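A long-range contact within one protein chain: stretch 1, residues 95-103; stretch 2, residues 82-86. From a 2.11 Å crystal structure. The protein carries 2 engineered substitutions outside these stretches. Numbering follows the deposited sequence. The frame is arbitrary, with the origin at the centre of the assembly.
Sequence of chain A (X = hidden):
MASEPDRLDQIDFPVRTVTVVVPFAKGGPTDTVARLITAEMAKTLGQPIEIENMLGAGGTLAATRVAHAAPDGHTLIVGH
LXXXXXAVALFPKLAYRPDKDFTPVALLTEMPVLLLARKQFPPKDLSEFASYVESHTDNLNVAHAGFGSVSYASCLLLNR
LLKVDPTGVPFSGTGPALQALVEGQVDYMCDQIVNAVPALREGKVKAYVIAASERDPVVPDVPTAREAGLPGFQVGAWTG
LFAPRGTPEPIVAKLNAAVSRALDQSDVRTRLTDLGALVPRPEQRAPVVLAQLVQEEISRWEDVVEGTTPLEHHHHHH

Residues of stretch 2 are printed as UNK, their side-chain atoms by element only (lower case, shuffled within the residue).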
# COMPACT_ATOMS: atom_id res chain seq x y z
N ALA A 95 9.34 3.95 15.31
CA ALA A 95 10.37 3.15 16.01
C ALA A 95 11.57 2.87 15.09
O ALA A 95 12.57 2.40 15.60
CB ALA A 95 9.77 1.87 16.54
N TYR A 96 11.49 3.17 13.80
CA TYR A 96 12.55 2.86 12.82
C TYR A 96 12.63 4.01 11.82
O TYR A 96 11.70 4.82 11.77
CB TYR A 96 12.26 1.53 12.10
CG TYR A 96 10.91 1.49 11.43
CD1 TYR A 96 10.70 2.07 10.19
CD2 TYR A 96 9.83 0.88 12.05
CE1 TYR A 96 9.46 2.05 9.58
CE2 TYR A 96 8.58 0.86 11.45
CZ TYR A 96 8.40 1.43 10.21
OH TYR A 96 7.16 1.41 9.63
N ARG A 97 13.74 4.06 11.10
CA ARG A 97 13.96 4.93 9.93
C ARG A 97 13.77 4.03 8.71
O ARG A 97 14.44 3.02 8.56
CB ARG A 97 15.35 5.56 10.04
CG ARG A 97 15.64 6.14 11.43
CD ARG A 97 17.11 6.36 11.73
NE ARG A 97 17.83 5.10 11.76
CZ ARG A 97 19.16 4.97 11.73
NH1 ARG A 97 19.94 6.04 11.66
NH2 ARG A 97 19.70 3.76 11.76
N PRO A 98 12.79 4.28 7.82
CA PRO A 98 12.59 3.38 6.69
C PRO A 98 13.78 3.35 5.72
O PRO A 98 13.92 2.34 5.06
CB PRO A 98 11.34 3.91 5.99
CG PRO A 98 10.67 4.77 7.03
CD PRO A 98 11.78 5.34 7.89
N ASP A 99 14.58 4.42 5.65
CA ASP A 99 15.80 4.47 4.79
C ASP A 99 16.94 3.68 5.44
O ASP A 99 17.60 2.94 4.72
CB ASP A 99 16.26 5.88 4.40
CG ASP A 99 16.19 6.96 5.47
OD1 ASP A 99 15.60 6.71 6.54
OD2 ASP A 99 16.70 8.06 5.20
N LYS A 100 17.15 3.80 6.75
CA LYS A 100 18.43 3.42 7.38
C LYS A 100 18.32 2.16 8.24
O LYS A 100 19.37 1.59 8.57
CB LYS A 100 18.95 4.61 8.20
CG LYS A 100 19.45 5.77 7.35
CD LYS A 100 19.81 6.99 8.18
CE LYS A 100 20.65 7.98 7.41
NZ LYS A 100 19.84 8.74 6.44
N ASP A 101 17.12 1.71 8.60
CA ASP A 101 16.97 0.51 9.47
C ASP A 101 16.62 -0.72 8.61
O ASP A 101 16.28 -1.76 9.19
CB ASP A 101 16.00 0.82 10.61
CG ASP A 101 16.63 1.72 11.65
OD1 ASP A 101 17.81 1.48 11.98
OD2 ASP A 101 15.95 2.65 12.12
N PHE A 102 16.75 -0.60 7.28
CA PHE A 102 16.38 -1.65 6.29
C PHE A 102 17.36 -1.64 5.12
O PHE A 102 17.86 -0.57 4.72
CB PHE A 102 14.96 -1.48 5.77
CG PHE A 102 13.94 -1.55 6.88
CD1 PHE A 102 13.54 -2.77 7.38
CD2 PHE A 102 13.50 -0.40 7.50
CE1 PHE A 102 12.65 -2.84 8.45
CE2 PHE A 102 12.61 -0.47 8.55
CZ PHE A 102 12.17 -1.69 9.02
N THR A 103 17.61 -2.84 4.62
CA THR A 103 18.26 -3.07 3.32
C THR A 103 17.13 -3.33 2.33
O THR A 103 16.49 -4.39 2.38
CB THR A 103 19.31 -4.17 3.41
OG1 THR A 103 20.25 -3.68 4.36
CG2 THR A 103 19.98 -4.45 2.08
N UNK A 82 3.21 3.83 2.93
CA UNK A 82 2.89 4.15 4.34
C UNK A 82 4.01 3.76 5.30
O UNK A 82 4.60 4.63 5.93
N UNK A 83 4.31 2.47 5.42
CA UNK A 83 5.16 1.95 6.52
C UNK A 83 6.58 2.47 6.35
O UNK A 83 7.26 2.62 7.37
c UNK A 83 5.13 0.42 6.53
o UNK A 83 5.65 -0.00 5.27
c UNK A 83 3.74 -0.11 6.76
N UNK A 84 6.99 2.73 5.10
CA UNK A 84 8.39 3.06 4.74
C UNK A 84 8.46 4.40 4.02
O UNK A 84 9.41 4.59 3.24
c UNK A 84 10.55 0.29 5.17
c UNK A 84 8.99 1.92 3.91
n UNK A 84 10.33 -0.80 5.96
n UNK A 84 8.39 -0.06 5.30
c UNK A 84 8.99 -0.99 6.02
c UNK A 84 9.35 0.75 4.75
N UNK A 85 7.51 5.30 4.30
CA UNK A 85 7.41 6.60 3.61
C UNK A 85 6.71 7.63 4.46
O UNK A 85 7.38 8.27 5.29
N UNK A 86 5.40 7.76 4.27
CA UNK A 86 4.50 8.71 4.96
C UNK A 86 4.63 8.56 6.48
O UNK A 86 4.46 9.58 7.15
c UNK A 86 3.08 8.52 4.50

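Position 82 opens the shorter stretch, at the start of a helical segment that runs on beyond it. Its atom set ends with the backbone: no atom follows CA outward, and nothing of it reaches the longer stretch. A residue without a side chain is glycine, so this is Gly82. A CB built here would point away from the partner stretch, with none of its atoms within 5.5 Å.

Position 83 carries three side-chain atoms, two carbons and one oxygen, with both the oxygen and the second carbon attached to the first carbon. Its CA-to-CB bond runs sideways to the longer stretch, and the strongest contact comes from the backbone: the phenol OH of Tyr96 donates a hydrogen bond to O of position 83 at 2.6 Å. The carbonyl oxygen lies at the edge of the tyrosine ring, near its plane, where a phenol hydroxyl can address it directly. The same OH of Tyr96 lies 3.8 Å from CB of position 83, so the side chain adds a looser packing contact. The branching at CB into a hydroxyl and a methyl identifies threonine, Thr83.

Position 84 has six side-chain atoms, a single carbon leading to a five-membered ring of three carbons and two nitrogens. CA-to-CB points sideways, but with chi1 in the m well (-76°) the end of the side chain comes nearer to the longer stretch. One ring nitrogen of position 84 sits over one face of the Phe102 ring, 3.5 Å from CE2 of Phe102, in an edge-to-face arrangement with centroids 4.6 Å apart and planes at 62°. At the base of the residue, CB of Pro98 packs 3.3 Å from CA of position 84 and 3.7 Å from its CB. An imidazole on one methylene is histidine, His84, and the nitrogen over the Phe102 ring is NE2. The other ring nitrogen is engaged within the stretch: ND1 of His84 and OG1 of Thr83 share a hydrogen bond of 2.7 Å.

Position 85 again has no atom beyond the backbone, and makes only a marginal contact, its N lying 4.2 Å from CG of Pro98; it is therefore glycine, Gly85. Position 86 bears one side-chain carbon, a methyl, which stays out of reach of the longer stretch; this is alanine, Ala86.

The contact is thus small, burying 239 Å² in total, and rests on three buried residues of the longer stretch whose CA-to-CB bonds all point toward the helical segment. Tyr96 supplies the polar anchor at a backbone carbonyl, Pro98 packs against the main chain and CB of His84, and Phe102 offers a ring face to the imidazole. The Tyr96 and His84 rings lie near parallel but slid apart, at 5.6 Å between centroids, so they barely overlap. Within the longer stretch, NH2 of Arg97 forms a salt bridge to OD1 of Asp101 at 3.0 Å, while N of Arg97 donates to OD2 of Asp101 at 2.8 Å.

Stretch 2 82-86: GTHGA
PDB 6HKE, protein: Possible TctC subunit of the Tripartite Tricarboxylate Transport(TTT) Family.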